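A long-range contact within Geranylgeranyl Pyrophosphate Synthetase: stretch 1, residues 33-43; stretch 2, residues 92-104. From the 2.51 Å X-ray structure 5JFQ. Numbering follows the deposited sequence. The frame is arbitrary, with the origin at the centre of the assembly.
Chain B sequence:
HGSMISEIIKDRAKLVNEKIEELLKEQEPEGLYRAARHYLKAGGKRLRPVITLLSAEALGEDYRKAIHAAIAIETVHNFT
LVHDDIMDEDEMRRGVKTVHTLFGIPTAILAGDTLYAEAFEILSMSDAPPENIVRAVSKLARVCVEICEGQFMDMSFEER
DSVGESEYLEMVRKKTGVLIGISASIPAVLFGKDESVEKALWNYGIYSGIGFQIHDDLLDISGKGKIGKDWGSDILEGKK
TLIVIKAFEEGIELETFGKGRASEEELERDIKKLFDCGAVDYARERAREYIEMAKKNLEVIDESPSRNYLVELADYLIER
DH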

# COMPACT_ATOMS: atom_id res chain seq x y z
N TYR B 33 1.04 9.46 -12.31
CA TYR B 33 2.22 8.70 -12.68
C TYR B 33 3.46 9.58 -12.77
O TYR B 33 4.57 9.10 -12.52
CB TYR B 33 1.96 7.94 -13.99
CG TYR B 33 1.12 6.70 -13.74
CD1 TYR B 33 -0.26 6.75 -13.82
CD2 TYR B 33 1.72 5.51 -13.37
CE1 TYR B 33 -1.03 5.62 -13.57
CE2 TYR B 33 0.96 4.37 -13.11
CZ TYR B 33 -0.41 4.43 -13.22
OH TYR B 33 -1.16 3.30 -12.96
N ARG B 34 3.30 10.86 -13.10
CA ARG B 34 4.42 11.78 -13.02
C ARG B 34 4.98 11.78 -11.61
O ARG B 34 6.19 11.69 -11.41
CB ARG B 34 3.97 13.18 -13.44
CG ARG B 34 4.98 14.02 -14.22
CD ARG B 34 4.40 15.42 -14.47
NE ARG B 34 3.09 15.35 -15.13
CZ ARG B 34 2.10 16.23 -14.96
NH1 ARG B 34 2.25 17.26 -14.12
NH2 ARG B 34 0.94 16.06 -15.61
N ALA B 35 4.08 11.79 -10.62
CA ALA B 35 4.48 11.68 -9.23
C ALA B 35 5.04 10.30 -8.91
O ALA B 35 6.06 10.18 -8.22
CB ALA B 35 3.28 12.00 -8.32
N ALA B 36 4.39 9.24 -9.40
CA ALA B 36 4.83 7.90 -9.03
C ALA B 36 6.16 7.52 -9.66
O ALA B 36 6.84 6.61 -9.17
CB ALA B 36 3.78 6.85 -9.41
N ARG B 37 6.55 8.16 -10.75
CA ARG B 37 7.82 7.85 -11.38
C ARG B 37 8.87 8.88 -11.08
O ARG B 37 9.99 8.76 -11.59
CB ARG B 37 7.67 7.72 -12.90
CG ARG B 37 7.26 6.34 -13.39
CD ARG B 37 5.99 5.96 -12.75
NE ARG B 37 5.30 4.85 -13.38
CZ ARG B 37 5.00 3.70 -12.78
NH1 ARG B 37 5.35 3.51 -11.52
NH2 ARG B 37 4.32 2.78 -13.45
N HIS B 38 8.55 9.89 -10.27
CA HIS B 38 9.48 10.98 -10.01
C HIS B 38 10.81 10.47 -9.46
O HIS B 38 11.87 10.78 -10.01
CB HIS B 38 8.86 11.99 -9.05
CG HIS B 38 9.71 13.19 -8.81
ND1 HIS B 38 10.20 13.97 -9.84
CD2 HIS B 38 10.17 13.74 -7.66
CE1 HIS B 38 10.92 14.95 -9.33
NE2 HIS B 38 10.92 14.84 -8.01
N TYR B 39 10.78 9.68 -8.38
CA TYR B 39 12.04 9.22 -7.81
C TYR B 39 12.73 8.20 -8.70
O TYR B 39 13.96 8.19 -8.80
CB TYR B 39 11.83 8.64 -6.41
CG TYR B 39 11.48 9.65 -5.35
CD1 TYR B 39 11.73 11.02 -5.53
CD2 TYR B 39 10.87 9.26 -4.16
CE1 TYR B 39 11.40 11.93 -4.57
CE2 TYR B 39 10.54 10.17 -3.19
CZ TYR B 39 10.81 11.50 -3.40
OH TYR B 39 10.46 12.41 -2.42
N LEU B 40 11.96 7.29 -9.32
CA LEU B 40 12.59 6.30 -10.17
C LEU B 40 13.38 6.97 -11.28
O LEU B 40 14.51 6.57 -11.58
CB LEU B 40 11.55 5.34 -10.77
CG LEU B 40 10.84 4.44 -9.75
CD1 LEU B 40 9.54 3.90 -10.32
CD2 LEU B 40 11.75 3.31 -9.27
N LYS B 41 12.81 8.02 -11.88
CA LYS B 41 13.54 8.78 -12.89
C LYS B 41 14.67 9.59 -12.27
O LYS B 41 15.71 9.78 -12.91
CB LYS B 41 12.59 9.68 -13.67
CG LYS B 41 11.41 8.93 -14.27
CD LYS B 41 10.87 9.60 -15.52
CE LYS B 41 10.17 10.91 -15.22
NZ LYS B 41 8.95 10.76 -14.36
N ALA B 42 14.50 10.07 -11.02
CA ALA B 42 15.61 10.73 -10.33
C ALA B 42 16.81 9.80 -10.21
O ALA B 42 17.96 10.27 -10.20
CB ALA B 42 15.17 11.20 -8.94
N GLY B 43 16.58 8.49 -10.13
CA GLY B 43 17.64 7.52 -10.30
C GLY B 43 18.41 7.20 -9.04
O GLY B 43 19.53 7.68 -8.86
N MET B 92 13.34 18.36 0.04
CA MET B 92 14.19 17.72 -0.94
C MET B 92 14.71 16.40 -0.39
O MET B 92 14.90 16.25 0.83
CB MET B 92 15.35 18.62 -1.36
CG MET B 92 14.89 19.78 -2.21
SD MET B 92 16.22 20.50 -3.16
CE MET B 92 16.82 19.05 -4.01
N ARG B 93 14.90 15.45 -1.31
CA ARG B 93 15.55 14.17 -1.03
C ARG B 93 16.70 14.03 -2.02
O ARG B 93 16.47 13.95 -3.23
CB ARG B 93 14.57 13.00 -1.17
CG ARG B 93 15.23 11.63 -1.40
CD ARG B 93 14.20 10.52 -1.38
NE ARG B 93 13.45 10.49 -0.13
CZ ARG B 93 13.85 9.83 0.95
NH1 ARG B 93 14.99 9.14 0.91
NH2 ARG B 93 13.12 9.84 2.06
N ARG B 94 17.92 14.00 -1.49
CA ARG B 94 19.12 14.13 -2.31
C ARG B 94 18.99 15.38 -3.17
O ARG B 94 18.79 16.49 -2.65
CB ARG B 94 19.35 12.89 -3.18
N GLY B 95 19.06 15.21 -4.49
CA GLY B 95 19.13 16.32 -5.40
C GLY B 95 17.83 16.75 -6.05
O GLY B 95 17.87 17.58 -6.96
N VAL B 96 16.69 16.22 -5.62
CA VAL B 96 15.42 16.57 -6.24
C VAL B 96 14.43 16.96 -5.14
O VAL B 96 14.59 16.59 -3.97
CB VAL B 96 14.84 15.44 -7.10
CG1 VAL B 96 15.94 14.82 -7.93
CG2 VAL B 96 14.16 14.38 -6.24
N LYS B 97 13.43 17.73 -5.54
CA LYS B 97 12.36 18.12 -4.64
C LYS B 97 11.51 16.89 -4.31
O LYS B 97 11.37 15.98 -5.13
CB LYS B 97 11.51 19.22 -5.27
N THR B 98 10.97 16.86 -3.09
CA THR B 98 10.19 15.69 -2.73
C THR B 98 8.86 15.68 -3.47
O THR B 98 8.38 16.71 -3.98
CB THR B 98 9.92 15.59 -1.22
OG1 THR B 98 9.29 16.79 -0.74
CG2 THR B 98 11.20 15.28 -0.47
N VAL B 99 8.26 14.49 -3.51
CA VAL B 99 7.05 14.27 -4.29
C VAL B 99 5.90 15.08 -3.71
O VAL B 99 5.11 15.68 -4.46
CB VAL B 99 6.73 12.77 -4.34
CG1 VAL B 99 5.35 12.53 -4.96
CG2 VAL B 99 7.82 12.02 -5.08
N HIS B 100 5.76 15.10 -2.39
CA HIS B 100 4.63 15.85 -1.86
C HIS B 100 4.80 17.34 -2.10
O HIS B 100 3.80 18.06 -2.16
CB HIS B 100 4.42 15.53 -0.38
CG HIS B 100 5.58 15.87 0.51
ND1 HIS B 100 5.49 16.78 1.54
CD2 HIS B 100 6.85 15.39 0.54
CE1 HIS B 100 6.65 16.85 2.16
NE2 HIS B 100 7.49 16.02 1.57
N THR B 101 6.02 17.82 -2.30
CA THR B 101 6.16 19.25 -2.53
C THR B 101 5.81 19.61 -3.97
O THR B 101 5.15 20.62 -4.21
CB THR B 101 7.57 19.72 -2.13
OG1 THR B 101 8.57 18.87 -2.71
CG2 THR B 101 7.73 19.66 -0.62
N LEU B 102 6.19 18.77 -4.93
CA LEU B 102 5.88 19.09 -6.33
C LEU B 102 4.41 18.86 -6.67
O LEU B 102 3.86 19.56 -7.52
CB LEU B 102 6.73 18.26 -7.27
CG LEU B 102 8.20 18.58 -7.20
CD1 LEU B 102 8.92 17.43 -7.84
CD2 LEU B 102 8.42 19.85 -7.98
N PHE B 103 3.79 17.86 -6.06
CA PHE B 103 2.47 17.43 -6.51
C PHE B 103 1.42 17.52 -5.43
O PHE B 103 0.23 17.43 -5.74
CB PHE B 103 2.51 15.99 -7.01
CG PHE B 103 3.67 15.69 -7.89
CD1 PHE B 103 3.57 15.84 -9.27
CD2 PHE B 103 4.85 15.22 -7.36
CE1 PHE B 103 4.64 15.53 -10.11
CE2 PHE B 103 5.93 14.91 -8.19
CZ PHE B 103 5.82 15.07 -9.57
N GLY B 104 1.81 17.70 -4.18
CA GLY B 104 0.84 17.78 -3.11
C GLY B 104 0.81 16.49 -2.30
O GLY B 104 1.21 15.41 -2.76

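The helices at 38-42 and 99-103 do not lie flush: their axes come no nearer than 12.4 Å, their N-to-C directions make an angle of 116°, and side chains occupy the space between them. Nearest CA pairs include Ala35 CA and Val99 CA, 6.1 Å apart, and Ala42 CA and Val96 CA, 7.1 Å apart.

Ala35 fits its methyl against the face of the Phe103 ring. Ala35 CB sits 3.7 Å from the centroid of the Phe103 ring, 12° off the normal, a CH-pi geometry, and also touches Val99 CG1 at 4.0 Å. The Phe103 edge then meets the His38 face, planes at 74° and centroids 5.8 Å apart.

His38, chi1 in t, reaches across to strand 96-97, where NE2 donates a hydrogen bond to Lys97 O (3.1 Å, 139°); Leu102 CD1 lies over the ring face, 3.3 Å from NE2.

Tyr39 has the largest covered area, 94 Å². Val99 CG2 and Arg93 CD lie over opposite faces, 3.7 and 4.3 Å from the Tyr39 ring centroid. Tyr39 OH accepts a hydrogen bond from Val99 N (3.2 Å, 151°), although the hydroxyl position is less certain. Farther along helix 38-42, Ala42 CB packs against Val96 CG1 at 3.8 Å.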